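3-dehydroquinate dehydratase (Aquifex aeolicus, PDB 2EGZ) catalyses the cis-dehydration of 3-dehydroquinate to 3-dehydroshikimate, the third step of the chorismate pathway, through a Schiff-base intermediate. Local coordinates at residues D88-L91 with S92-G95; Y115-F118 with E119-P122; L131-G134 with Y135-G138; Y150-V153 with A154-L157. All coordinates share one frame; numbering follows the deposited sequence.

How the interactions relate
All four contacts are local and lie in series along the chain, so none encloses or crosses another. Interaction 1 turns the end of strand 86-90 into helix 94-107; interaction 2 shapes the loop leaving the neighbouring strand 110-117; interaction 3 terminates helix 124-136, to which that loop leads; interaction 4 forms the first turns of helix 150-160, one strand further on. Two pairs meet in space. Arg94 of interaction 1 pairs with Glu133 of interaction 3 and bonds Tyr137 OH only weakly, joining successive helices outside the barrel, and Arg155 of interaction 4 binds the carbonyls of Thr121 and Pro122 in interaction 2, tying the helix to the loop after strand 110-117, one beta-alpha unit back.

Interaction 1: residues D88-L91 with S92-G95; sequences DIEL and SSRG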
ATOM      1  N   ASP B  88      -6.974  -2.645  15.484  1.00 12.06           N
ATOM      2  CA  ASP B  88      -7.056  -2.812  14.037  1.00 14.15           C
ATOM      3  C   ASP B  88      -5.803  -2.206  13.413  1.00 13.50           C
ATOM      4  O   ASP B  88      -5.574  -1.003  13.518  1.00 14.36           O
ATOM      5  CB  ASP B  88      -8.307  -2.102  13.491  1.00 12.03           C
ATOM      6  CG  ASP B  88      -8.469  -2.258  11.981  1.00 15.69           C
ATOM      7  OD1 ASP B  88      -7.446  -2.235  11.261  1.00 15.98           O
ATOM      8  OD2 ASP B  88      -9.623  -2.383  11.503  1.00 15.96           O
ATOM      9  N   ILE B  89      -4.991  -3.047  12.782  1.00 13.86           N
ATOM     10  CA  ILE B  89      -3.776  -2.588  12.121  1.00 14.82           C
ATOM     11  C   ILE B  89      -3.894  -2.999  10.653  1.00 16.20           C
ATOM     12  O   ILE B  89      -4.456  -4.045  10.346  1.00 15.81           O
ATOM     13  CB  ILE B  89      -2.513  -3.227  12.757  1.00 14.05           C
ATOM     14  CG1 ILE B  89      -1.242  -2.678  12.093  1.00 14.97           C
ATOM     15  CG2 ILE B  89      -2.572  -4.737  12.630  1.00 16.15           C
ATOM     16  CD1 ILE B  89      -1.035  -1.189  12.293  1.00 16.02           C
ATOM     17  N   GLU B  90      -3.388  -2.171   9.745  1.00 16.15           N
ATOM     18  CA  GLU B  90      -3.470  -2.494   8.321  1.00 16.99           C
ATOM     19  C   GLU B  90      -2.465  -3.575   7.950  1.00 16.70           C
ATOM     20  O   GLU B  90      -1.336  -3.589   8.452  1.00 17.56           O
ATOM     21  CB  GLU B  90      -3.192  -1.260   7.457  1.00 18.07           C
ATOM     22  CG  GLU B  90      -4.039  -0.025   7.747  1.00 20.93           C
ATOM     23  CD  GLU B  90      -3.646   0.674   9.035  1.00 22.11           C
ATOM     24  OE1 GLU B  90      -2.475   0.542   9.458  1.00 21.43           O
ATOM     25  OE2 GLU B  90      -4.507   1.370   9.614  1.00 22.24           O
ATOM     26  N   LEU B  91      -2.875  -4.482   7.068  1.00 16.41           N
ATOM     27  CA  LEU B  91      -1.991  -5.549   6.616  1.00 17.09           C
ATOM     28  C   LEU B  91      -0.785  -4.900   5.943  1.00 18.68           C
ATOM     29  O   LEU B  91       0.321  -5.433   5.983  1.00 19.47           O
ATOM     30  CB  LEU B  91      -2.716  -6.455   5.610  1.00 16.82           C
ATOM     31  CG  LEU B  91      -1.917  -7.568   4.919  1.00 17.15           C
ATOM     32  CD1 LEU B  91      -1.363  -8.543   5.947  1.00 16.58           C
ATOM     33  CD2 LEU B  91      -2.818  -8.296   3.935  1.00 16.87           C
ATOM     34  N   SER B  92      -1.012  -3.740   5.333  1.00 19.82           N
ATOM     35  CA  SER B  92       0.045  -3.019   4.633  1.00 21.39           C
ATOM     36  C   SER B  92       1.114  -2.427   5.554  1.00 22.69           C
ATOM     37  O   SER B  92       2.192  -2.054   5.088  1.00 21.48           O
ATOM     38  CB  SER B  92      -0.563  -1.920   3.751  1.00 21.43           C
ATOM     39  OG  SER B  92      -1.328  -1.007   4.511  1.00 23.84           O
ATOM     40  N   SER B  93       0.822  -2.340   6.852  1.00 23.27           N
ATOM     41  CA  SER B  93       1.791  -1.822   7.823  1.00 24.80           C
ATOM     42  C   SER B  93       2.556  -3.021   8.379  1.00 26.19           C
ATOM     43  O   SER B  93       2.552  -3.286   9.582  1.00 26.72           O
ATOM     44  CB  SER B  93       1.075  -1.087   8.962  1.00 23.84           C
ATOM     45  OG  SER B  93       0.330   0.018   8.477  1.00 26.08           O
ATOM     46  N   ARG B  94       3.209  -3.745   7.477  1.00 27.81           N
ATOM     47  CA  ARG B  94       3.961  -4.949   7.809  1.00 30.17           C
ATOM     48  C   ARG B  94       4.905  -4.855   9.001  1.00 30.36           C
ATOM     49  O   ARG B  94       5.030  -5.810   9.770  1.00 31.77           O
ATOM     50  CB  ARG B  94       4.745  -5.406   6.579  1.00 32.13           C
ATOM     51  CG  ARG B  94       3.875  -5.690   5.362  1.00 33.47           C
ATOM     52  CD  ARG B  94       3.153  -7.023   5.474  1.00 36.27           C
ATOM     53  NE  ARG B  94       2.267  -7.250   4.334  1.00 37.74           N
ATOM     54  CZ  ARG B  94       1.775  -8.439   3.993  1.00 39.50           C
ATOM     55  NH1 ARG B  94       2.086  -9.515   4.704  1.00 39.87           N
ATOM     56  NH2 ARG B  94       0.975  -8.552   2.938  1.00 39.37           N
ATOM     57  N   GLY B  95       5.565  -3.711   9.158  1.00 30.77           N
ATOM     58  CA  GLY B  95       6.507  -3.542  10.254  1.00 30.86           C
ATOM     59  C   GLY B  95       5.937  -3.572  11.665  1.00 30.29           C
ATOM     60  O   GLY B  95       6.687  -3.719  12.633  1.00 29.65           O
TER
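A type I beta turn, Glu90 to Ser93, carries the chain from the end of strand 86-90 of the TIM barrel into helix 94-107. Ser93 N closes it on Glu90 O at 3.0 Å, the donor standing well above the carbonyl plane. The side chains also come together: Ser93 OG lies 3.0 Å from Glu90 OE1, though its proton has another acceptor within reach. Glu90 gets there by folding back at chi2 (74°), while its other oxygen, OE2, accepts from Ser62 N, close to the substrate-binding Arg61. Ser92 OG bonds Glu65. On the far side of the turn Leu91 and Arg94 run together. Leu91 CD1 sits over the centre of the Arg94 guanidinium, 3.6 Å above its plane, and Leu91 CG is 3.6 Å from Arg94 NH2. An alanine at Leu91 would strip the cover from that face and would probably leave the arginine freer to swing from its salt bridge with Glu133. Ile89 CD1 adds a contact of 3.9 Å to Ser93 CB. Beyond the turn, Ile89 and Leu91 both pack between helix 94-107 and strand 110-117, within one beta-alpha-beta unit.

Interaction 2: residues Y115-F118 with E119-P122; sequences YHNF and ELTP
Asn117, the last residue of strand 110-117, folds its side chain over the turn that follows and grips two successive backbone amides with one oxygen. Glu119 N reaches Asn117 OD1 at 2.9 Å in the carbonyl plane, with a C=O...N angle of 153°. Leu120 N lies equally near to OD1, but comes from above that plane, 53° out of it. Asn117 has CG anti to the backbone N (chi1 -170°), which brings OD1 within reach of both amides. Its other end is held as well: Asn117 ND2 donates to Tyr115 OH at 3.2 Å, two residues back on the same side of the strand, so the amide is fixed in its rotation by bonds at both ends. Leu120 CD1 lies against Asn117 ND2 at 3.7 Å.

The remainder is looser. Tyr115 CE2 meets Pro122 CG in an apolar contact of 4.1 Å. Phe118, exposed, turns its ring away from the loop toward Arg61, and Glu119 extends outward to Tyr41 of the second subunit. That subunit packs against both the amide knot, at Asn117 and Leu120, and Pro122.

His116, the proton donor/acceptor of the reaction, points the other way and bonds a tartrate probably taken from the crystallisation liquor. The bond from Glu119 N to Asn117 OD1 makes this an Asx turn, which here shapes a beta-alpha loop at the C-terminal end of a barrel strand, where TIM barrels place their active sites.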
ATOM      1  N   TYR B 115      -7.606  -4.488   5.365  1.00 13.05           N
ATOM      2  CA  TYR B 115      -7.250  -4.119   4.005  1.00 13.09           C
ATOM      3  C   TYR B 115      -8.435  -3.335   3.463  1.00 13.99           C
ATOM      4  O   TYR B 115      -9.572  -3.802   3.542  1.00 14.01           O
ATOM      5  CB  TYR B 115      -7.040  -5.356   3.129  1.00 13.29           C
ATOM      6  CG  TYR B 115      -6.951  -5.006   1.658  1.00 15.09           C
ATOM      7  CD1 TYR B 115      -5.818  -4.384   1.140  1.00 17.30           C
ATOM      8  CD2 TYR B 115      -8.035  -5.217   0.802  1.00 14.26           C
ATOM      9  CE1 TYR B 115      -5.766  -3.968  -0.191  1.00 18.70           C
ATOM     10  CE2 TYR B 115      -7.994  -4.806  -0.531  1.00 15.43           C
ATOM     11  CZ  TYR B 115      -6.858  -4.179  -1.018  1.00 18.17           C
ATOM     12  OH  TYR B 115      -6.825  -3.736  -2.325  1.00 20.92           O
ATOM     13  N   HIS B 116      -8.186  -2.146   2.932  1.00 13.55           N
ATOM     14  CA  HIS B 116      -9.272  -1.352   2.375  1.00 13.94           C
ATOM     15  C   HIS B 116      -9.001  -0.965   0.928  1.00 14.81           C
ATOM     16  O   HIS B 116      -7.864  -0.679   0.553  1.00 15.39           O
ATOM     17  CB  HIS B 116      -9.481  -0.058   3.171  1.00 14.76           C
ATOM     18  CG  HIS B 116      -9.678  -0.263   4.639  1.00 14.93           C
ATOM     19  ND1 HIS B 116      -8.669  -0.684   5.475  1.00 16.58           N
ATOM     20  CD2 HIS B 116     -10.764  -0.073   5.426  1.00 17.50           C
ATOM     21  CE1 HIS B 116      -9.123  -0.747   6.715  1.00 14.54           C
ATOM     22  NE2 HIS B 116     -10.391  -0.381   6.713  1.00 16.01           N
ATOM     23  N   ASN B 117     -10.045  -0.978   0.108  1.00 14.20           N
ATOM     24  CA  ASN B 117      -9.911  -0.542  -1.277  1.00 15.06           C
ATOM     25  C   ASN B 117     -11.143   0.299  -1.533  1.00 15.35           C
ATOM     26  O   ASN B 117     -12.249  -0.219  -1.667  1.00 15.37           O
ATOM     27  CB  ASN B 117      -9.857  -1.711  -2.266  1.00 15.17           C
ATOM     28  CG  ASN B 117      -9.483  -1.251  -3.675  1.00 16.17           C
ATOM     29  OD1 ASN B 117     -10.046  -0.280  -4.189  1.00 16.10           O
ATOM     30  ND2 ASN B 117      -8.536  -1.941  -4.299  1.00 14.76           N
ATOM     31  N   PHE B 118     -10.943   1.610  -1.581  1.00 16.52           N
ATOM     32  CA  PHE B 118     -12.028   2.557  -1.779  1.00 16.95           C
ATOM     33  C   PHE B 118     -12.468   2.733  -3.227  1.00 17.37           C
ATOM     34  O   PHE B 118     -13.379   3.515  -3.510  1.00 18.32           O
ATOM     35  CB  PHE B 118     -11.611   3.906  -1.188  1.00 19.65           C
ATOM     36  CG  PHE B 118     -11.345   3.853   0.290  1.00 21.62           C
ATOM     37  CD1 PHE B 118     -12.391   3.936   1.201  1.00 21.83           C
ATOM     38  CD2 PHE B 118     -10.054   3.652   0.770  1.00 22.32           C
ATOM     39  CE1 PHE B 118     -12.159   3.816   2.573  1.00 23.91           C
ATOM     40  CE2 PHE B 118      -9.811   3.531   2.138  1.00 23.40           C
ATOM     41  CZ  PHE B 118     -10.867   3.612   3.039  1.00 22.97           C
ATOM     42  N   GLU B 119     -11.840   2.000  -4.140  1.00 16.18           N
ATOM     43  CA  GLU B 119     -12.176   2.113  -5.554  1.00 17.07           C
ATOM     44  C   GLU B 119     -12.894   0.926  -6.183  1.00 15.09           C
ATOM     45  O   GLU B 119     -13.782   1.108  -7.022  1.00 14.05           O
ATOM     46  CB  GLU B 119     -10.909   2.390  -6.369  1.00 21.39           C
ATOM     47  CG  GLU B 119     -10.386   3.810  -6.266  1.00 27.71           C
ATOM     48  CD  GLU B 119      -9.122   4.019  -7.082  1.00 32.77           C
ATOM     49  OE1 GLU B 119      -9.061   3.519  -8.228  1.00 33.58           O
ATOM     50  OE2 GLU B 119      -8.195   4.694  -6.583  1.00 37.77           O
ATOM     51  N   LEU B 120     -12.518  -0.286  -5.788  1.00 13.66           N
ATOM     52  CA  LEU B 120     -13.107  -1.477  -6.389  1.00 13.26           C
ATOM     53  C   LEU B 120     -12.919  -2.728  -5.546  1.00 13.36           C
ATOM     54  O   LEU B 120     -12.231  -2.710  -4.531  1.00 12.02           O
ATOM     55  CB  LEU B 120     -12.457  -1.707  -7.762  1.00 15.19           C
ATOM     56  CG  LEU B 120     -10.915  -1.716  -7.741  1.00 16.90           C
ATOM     57  CD1 LEU B 120     -10.392  -3.076  -7.290  1.00 17.32           C
ATOM     58  CD2 LEU B 120     -10.370  -1.404  -9.132  1.00 20.26           C
ATOM     59  N   THR B 121     -13.541  -3.816  -5.985  1.00 13.20           N
ATOM     60  CA  THR B 121     -13.410  -5.101  -5.313  1.00 11.72           C
ATOM     61  C   THR B 121     -12.338  -5.824  -6.119  1.00 12.82           C
ATOM     62  O   THR B 121     -12.562  -6.210  -7.269  1.00 12.70           O
ATOM     63  CB  THR B 121     -14.729  -5.890  -5.359  1.00 13.22           C
ATOM     64  OG1 THR B 121     -15.746  -5.132  -4.691  1.00 12.33           O
ATOM     65  CG2 THR B 121     -14.570  -7.249  -4.672  1.00 10.33           C
ATOM     66  N   PRO B 122     -11.152  -6.015  -5.526  1.00 14.07           N
ATOM     67  CA  PRO B 122     -10.045  -6.685  -6.216  1.00 13.94           C
ATOM     68  C   PRO B 122     -10.305  -8.125  -6.631  1.00 14.48           C
ATOM     69  O   PRO B 122     -11.239  -8.770  -6.140  1.00 14.85           O
ATOM     70  CB  PRO B 122      -8.893  -6.550  -5.221  1.00 14.58           C
ATOM     71  CG  PRO B 122      -9.593  -6.591  -3.893  1.00 16.84           C
ATOM     72  CD  PRO B 122     -10.801  -5.714  -4.125  1.00 14.98           C
TER

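Interaction 3: residues L131-G134 with Y135-G138; sequences LREG and YRYG
Glu133 and Arg136, one turn apart on helix 124-136, leave the helix together, their carboxylate and guanidinium planes 28° apart. Glu133 OE1 approaches the edge of the guanidinium and forms a salt bridge to Arg136 NH1 at 2.8 Å. The glutamate is bent at chi2 (-68°), which turns its carboxylate toward the arginine, whereas the arginine chain is extended from CG to NE. The ring of Tyr137 runs beside Glu133 too, but nearly perpendicular to the carboxylate (88°), with Tyr137 CE2 3.5 Å from Glu133 OE1. Glu133 O lies at the edge of the same ring, 3.2 Å from Tyr137 CD2. A glutamine in place of Glu133 would remove the negative charge and would probably leave Arg136 and Arg94, which shares OE1, without their ionic mate.

Tyr135 turns to another flank, its CD2 3.0 Å from Leu131 O, the oxygen that accepts the hydrogen bond from Tyr135 N. Helical bonding runs on to Tyr137 N, which donates to Glu133 O at 2.9 Å. A Schellman motif then ends the helix: Gly138, with positive phi, is its C-prime residue, and Gly138 N bonds Tyr135 O at 3.0 Å. Inward, Leu131 packs on Pro141 and Ile143 of strand 140-146, which follows the turn; Tyr135 touches Pro141 and bonds Glu166, while Arg94 from helix 94-107 pairs with Glu133 and bonds Tyr137 OH only weakly.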
ATOM      1  N   LEU B 131      -6.952 -12.554   3.227  1.00 12.49           N
ATOM      2  CA  LEU B 131      -7.480 -13.413   4.277  1.00 13.27           C
ATOM      3  C   LEU B 131      -6.406 -14.345   4.824  1.00 14.17           C
ATOM      4  O   LEU B 131      -6.244 -14.477   6.038  1.00 13.34           O
ATOM      5  CB  LEU B 131      -8.649 -14.236   3.739  1.00 11.48           C
ATOM      6  CG  LEU B 131      -9.858 -13.403   3.313  1.00 11.80           C
ATOM      7  CD1 LEU B 131     -10.893 -14.307   2.659  1.00 11.54           C
ATOM      8  CD2 LEU B 131     -10.446 -12.697   4.533  1.00 11.55           C
ATOM      9  N   ARG B 132      -5.666 -14.988   3.931  1.00 14.00           N
ATOM     10  CA  ARG B 132      -4.626 -15.903   4.374  1.00 16.28           C
ATOM     11  C   ARG B 132      -3.511 -15.217   5.145  1.00 17.15           C
ATOM     12  O   ARG B 132      -3.019 -15.761   6.131  1.00 16.49           O
ATOM     13  CB  ARG B 132      -4.060 -16.680   3.183  1.00 17.41           C
ATOM     14  CG  ARG B 132      -5.032 -17.747   2.718  1.00 17.52           C
ATOM     15  CD  ARG B 132      -4.530 -18.578   1.561  1.00 22.11           C
ATOM     16  NE  ARG B 132      -5.537 -19.580   1.225  1.00 24.10           N
ATOM     17  CZ  ARG B 132      -5.998 -19.805  -0.000  1.00 26.89           C
ATOM     18  NH1 ARG B 132      -5.536 -19.100  -1.023  1.00 25.03           N
ATOM     19  NH2 ARG B 132      -6.943 -20.722  -0.195  1.00 26.15           N
ATOM     20  N   GLU B 133      -3.115 -14.025   4.708  1.00 18.87           N
ATOM     21  CA  GLU B 133      -2.058 -13.294   5.405  1.00 20.86           C
ATOM     22  C   GLU B 133      -2.546 -12.882   6.787  1.00 21.16           C
ATOM     23  O   GLU B 133      -1.798 -12.938   7.763  1.00 20.32           O
ATOM     24  CB  GLU B 133      -1.641 -12.063   4.602  1.00 23.33           C
ATOM     25  CG  GLU B 133      -0.819 -12.401   3.380  1.00 25.54           C
ATOM     26  CD  GLU B 133       0.547 -12.950   3.745  1.00 28.29           C
ATOM     27  OE1 GLU B 133       1.420 -12.152   4.147  1.00 30.51           O
ATOM     28  OE2 GLU B 133       0.743 -14.179   3.644  1.00 28.89           O
ATOM     29  N   GLY B 134      -3.808 -12.475   6.868  1.00 20.03           N
ATOM     30  CA  GLY B 134      -4.361 -12.086   8.150  1.00 19.41           C
ATOM     31  C   GLY B 134      -4.257 -13.221   9.159  1.00 20.11           C
ATOM     32  O   GLY B 134      -3.887 -13.006  10.313  1.00 18.84           O
ATOM     33  N   TYR B 135      -4.583 -14.436   8.727  1.00 19.39           N
ATOM     34  CA  TYR B 135      -4.520 -15.591   9.613  1.00 19.01           C
ATOM     35  C   TYR B 135      -3.075 -15.963   9.914  1.00 19.99           C
ATOM     36  O   TYR B 135      -2.757 -16.405  11.017  1.00 19.99           O
ATOM     37  CB  TYR B 135      -5.241 -16.790   8.988  1.00 19.46           C
ATOM     38  CG  TYR B 135      -6.738 -16.603   8.872  1.00 17.63           C
ATOM     39  CD1 TYR B 135      -7.499 -16.240   9.982  1.00 18.37           C
ATOM     40  CD2 TYR B 135      -7.393 -16.785   7.652  1.00 19.05           C
ATOM     41  CE1 TYR B 135      -8.878 -16.058   9.883  1.00 18.05           C
ATOM     42  CE2 TYR B 135      -8.774 -16.606   7.541  1.00 16.83           C
ATOM     43  CZ  TYR B 135      -9.504 -16.241   8.660  1.00 17.93           C
ATOM     44  OH  TYR B 135     -10.861 -16.049   8.560  1.00 17.60           O
ATOM     45  N   ARG B 136      -2.207 -15.779   8.926  1.00 19.62           N
ATOM     46  CA  ARG B 136      -0.791 -16.085   9.079  1.00 22.06           C
ATOM     47  C   ARG B 136      -0.138 -15.199  10.137  1.00 21.33           C
ATOM     48  O   ARG B 136       0.772 -15.639  10.838  1.00 22.22           O
ATOM     49  CB  ARG B 136      -0.078 -15.930   7.730  1.00 22.67           C
ATOM     50  CG  ARG B 136       1.443 -16.030   7.781  1.00 29.01           C
ATOM     51  CD  ARG B 136       2.025 -16.140   6.369  1.00 31.89           C
ATOM     52  NE  ARG B 136       3.461 -15.874   6.325  1.00 36.10           N
ATOM     53  CZ  ARG B 136       3.998 -14.691   6.037  1.00 36.34           C
ATOM     54  NH1 ARG B 136       3.224 -13.653   5.759  1.00 37.31           N
ATOM     55  NH2 ARG B 136       5.318 -14.547   6.021  1.00 39.66           N
ATOM     56  N   TYR B 137      -0.603 -13.958  10.257  1.00 20.41           N
ATOM     57  CA  TYR B 137      -0.055 -13.031  11.246  1.00 20.31           C
ATOM     58  C   TYR B 137      -0.819 -13.093  12.563  1.00 19.97           C
ATOM     59  O   TYR B 137      -0.625 -12.249  13.445  1.00 20.49           O
ATOM     60  CB  TYR B 137      -0.065 -11.597  10.704  1.00 21.12           C
ATOM     61  CG  TYR B 137       1.056 -11.298   9.737  1.00 22.88           C
ATOM     62  CD1 TYR B 137       2.347 -11.034  10.195  1.00 24.98           C
ATOM     63  CD2 TYR B 137       0.836 -11.299   8.362  1.00 25.34           C
ATOM     64  CE1 TYR B 137       3.389 -10.778   9.302  1.00 25.74           C
ATOM     65  CE2 TYR B 137       1.867 -11.046   7.463  1.00 26.18           C
ATOM     66  CZ  TYR B 137       3.141 -10.785   7.938  1.00 26.93           C
ATOM     67  OH  TYR B 137       4.161 -10.531   7.046  1.00 27.61           O
ATOM     68  N   GLY B 138      -1.698 -14.087  12.681  1.00 18.89           N
ATOM     69  CA  GLY B 138      -2.465 -14.289  13.899  1.00 19.23           C
ATOM     70  C   GLY B 138      -3.602 -13.330  14.219  1.00 19.37           C
ATOM     71  O   GLY B 138      -3.959 -13.172  15.385  1.00 20.19           O
TER

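Interaction 4: residues Y150-V153 with A154-L157; sequences YEDV and ARLL
Arg155 and Asp152, one turn apart near the start of helix 150-160, pair with each other, but both have stronger commitments. The Arg155 guanidinium binds Asn124 OD1 and the carbonyls of Thr121 and Pro122, and Asp152 OD2 accepts from the backbone N of Asn148, ahead of the helix. Arg155 N donates to Glu151 O at 2.9 Å. The salt bridge itself is longer, with Arg155 NH1 3.3 Å from Asp152 OD1, and the hydrogen bond within it is weak although fairly straight (160°). The flat groups of the pair stand almost at right angles (80°), with OD1 at the guanidinium edge. A bend at chi3 (61°) in Arg155 turns the guanidinium from the extended line of its chain toward these acceptors.

The backbone makes regular i to i+4 bonds. Ala154 N donates to Tyr150 O at 3.1 Å and Leu157 N to Val153 O at 3.1 Å, both almost straight.

On another flank Val153 and Leu157 pack together, Val153 CG1 4.0 Å from Leu157 CD1. Leu157 CG also rests 3.4 Å from Val153 O. Leu156 is directed to strands 140-146 and 168-172, and Val153 also touches Ser171 of the latter. The arrangement is that of an amphipathic outer helix of a TIM barrel, the crossover of a beta-alpha-beta unit, with apolar side chains on the strands and Arg155 bound to the neighbouring beta-alpha loop, between strand 110-117 and helix 124-136.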
ATOM      1  N   TYR B 150     -23.637  -5.571  -8.048  1.00 13.67           N
ATOM      2  CA  TYR B 150     -24.115  -6.549  -7.079  1.00 14.08           C
ATOM      3  C   TYR B 150     -23.218  -7.780  -7.169  1.00 14.77           C
ATOM      4  O   TYR B 150     -22.974  -8.459  -6.171  1.00 13.13           O
ATOM      5  CB  TYR B 150     -25.572  -6.925  -7.360  1.00 15.27           C
ATOM      6  CG  TYR B 150     -26.560  -5.851  -6.966  1.00 15.90           C
ATOM      7  CD1 TYR B 150     -26.571  -5.331  -5.672  1.00 15.84           C
ATOM      8  CD2 TYR B 150     -27.499  -5.370  -7.877  1.00 16.59           C
ATOM      9  CE1 TYR B 150     -27.496  -4.361  -5.293  1.00 15.77           C
ATOM     10  CE2 TYR B 150     -28.426  -4.399  -7.511  1.00 15.80           C
ATOM     11  CZ  TYR B 150     -28.420  -3.902  -6.217  1.00 16.93           C
ATOM     12  OH  TYR B 150     -29.352  -2.962  -5.838  1.00 18.27           O
ATOM     13  N   GLU B 151     -22.711  -8.048  -8.370  1.00 15.25           N
ATOM     14  CA  GLU B 151     -21.822  -9.187  -8.597  1.00 16.16           C
ATOM     15  C   GLU B 151     -20.594  -9.097  -7.685  1.00 13.56           C
ATOM     16  O   GLU B 151     -20.094 -10.114  -7.203  1.00 13.76           O
ATOM     17  CB  GLU B 151     -21.339  -9.211 -10.052  1.00 19.99           C
ATOM     18  CG  GLU B 151     -22.374  -8.815 -11.099  1.00 29.01           C
ATOM     19  CD  GLU B 151     -23.524  -9.794 -11.203  1.00 31.98           C
ATOM     20  OE1 GLU B 151     -23.260 -11.013 -11.230  1.00 35.54           O
ATOM     21  OE2 GLU B 151     -24.689  -9.341 -11.274  1.00 36.00           O
ATOM     22  N   ASP B 152     -20.102  -7.877  -7.463  1.00 12.79           N
ATOM     23  CA  ASP B 152     -18.927  -7.662  -6.612  1.00 12.82           C
ATOM     24  C   ASP B 152     -19.210  -8.058  -5.168  1.00 11.09           C
ATOM     25  O   ASP B 152     -18.312  -8.500  -4.449  1.00 11.77           O
ATOM     26  CB  ASP B 152     -18.488  -6.188  -6.624  1.00 12.84           C
ATOM     27  CG  ASP B 152     -17.676  -5.816  -7.850  1.00 15.47           C
ATOM     28  OD1 ASP B 152     -17.109  -6.721  -8.504  1.00 14.30           O
ATOM     29  OD2 ASP B 152     -17.584  -4.602  -8.143  1.00 14.68           O
ATOM     30  N   VAL B 153     -20.455  -7.878  -4.742  1.00 10.37           N
ATOM     31  CA  VAL B 153     -20.849  -8.217  -3.376  1.00  9.74           C
ATOM     32  C   VAL B 153     -20.893  -9.730  -3.240  1.00  9.83           C
ATOM     33  O   VAL B 153     -20.283 -10.301  -2.342  1.00  8.94           O
ATOM     34  CB  VAL B 153     -22.243  -7.649  -3.039  1.00 10.61           C
ATOM     35  CG1 VAL B 153     -22.589  -7.941  -1.580  1.00 11.72           C
ATOM     36  CG2 VAL B 153     -22.270  -6.154  -3.310  1.00 12.20           C
ATOM     37  N   ALA B 154     -21.612 -10.376  -4.152  1.00  8.24           N
ATOM     38  CA  ALA B 154     -21.731 -11.825  -4.138  1.00  9.92           C
ATOM     39  C   ALA B 154     -20.346 -12.468  -4.180  1.00 10.06           C
ATOM     40  O   ALA B 154     -20.074 -13.425  -3.454  1.00 11.01           O
ATOM     41  CB  ALA B 154     -22.570 -12.281  -5.337  1.00 11.89           C
ATOM     42  N   ARG B 155     -19.471 -11.925  -5.024  1.00  9.93           N
ATOM     43  CA  ARG B 155     -18.119 -12.452  -5.184  1.00 11.40           C
ATOM     44  C   ARG B 155     -17.297 -12.360  -3.900  1.00 10.07           C
ATOM     45  O   ARG B 155     -16.678 -13.338  -3.481  1.00  9.41           O
ATOM     46  CB  ARG B 155     -17.411 -11.716  -6.332  1.00 12.74           C
ATOM     47  CG  ARG B 155     -16.106 -12.357  -6.791  1.00 14.03           C
ATOM     48  CD  ARG B 155     -15.730 -11.867  -8.190  1.00 14.78           C
ATOM     49  NE  ARG B 155     -15.530 -10.419  -8.244  1.00 13.92           N
ATOM     50  CZ  ARG B 155     -14.451  -9.789  -7.786  1.00 13.25           C
ATOM     51  NH1 ARG B 155     -14.363  -8.468  -7.880  1.00 14.09           N
ATOM     52  NH2 ARG B 155     -13.460 -10.477  -7.231  1.00 13.52           N
ATOM     53  N   LEU B 156     -17.291 -11.190  -3.270  1.00 10.72           N
ATOM     54  CA  LEU B 156     -16.541 -11.019  -2.029  1.00  9.64           C
ATOM     55  C   LEU B 156     -17.005 -12.029  -0.984  1.00  9.78           C
ATOM     56  O   LEU B 156     -16.191 -12.683  -0.328  1.00 11.91           O
ATOM     57  CB  LEU B 156     -16.730  -9.605  -1.464  1.00  9.14           C
ATOM     58  CG  LEU B 156     -16.140  -9.391  -0.058  1.00  8.61           C
ATOM     59  CD1 LEU B 156     -14.622  -9.546  -0.118  1.00  8.36           C
ATOM     60  CD2 LEU B 156     -16.518  -8.009   0.477  1.00  6.38           C
ATOM     61  N   LEU B 157     -18.318 -12.157  -0.833  1.00  9.20           N
ATOM     62  CA  LEU B 157     -18.869 -13.074   0.163  1.00  9.82           C
ATOM     63  C   LEU B 157     -18.570 -14.534  -0.140  1.00 10.51           C
ATOM     64  O   LEU B 157     -18.165 -15.293   0.744  1.00 12.41           O
ATOM     65  CB  LEU B 157     -20.379 -12.861   0.288  1.00  9.95           C
ATOM     66  CG  LEU B 157     -20.782 -11.472   0.794  1.00 10.63           C
ATOM     67  CD1 LEU B 157     -22.278 -11.265   0.636  1.00 12.50           C
ATOM     68  CD2 LEU B 157     -20.373 -11.324   2.256  1.00 13.93           C
TER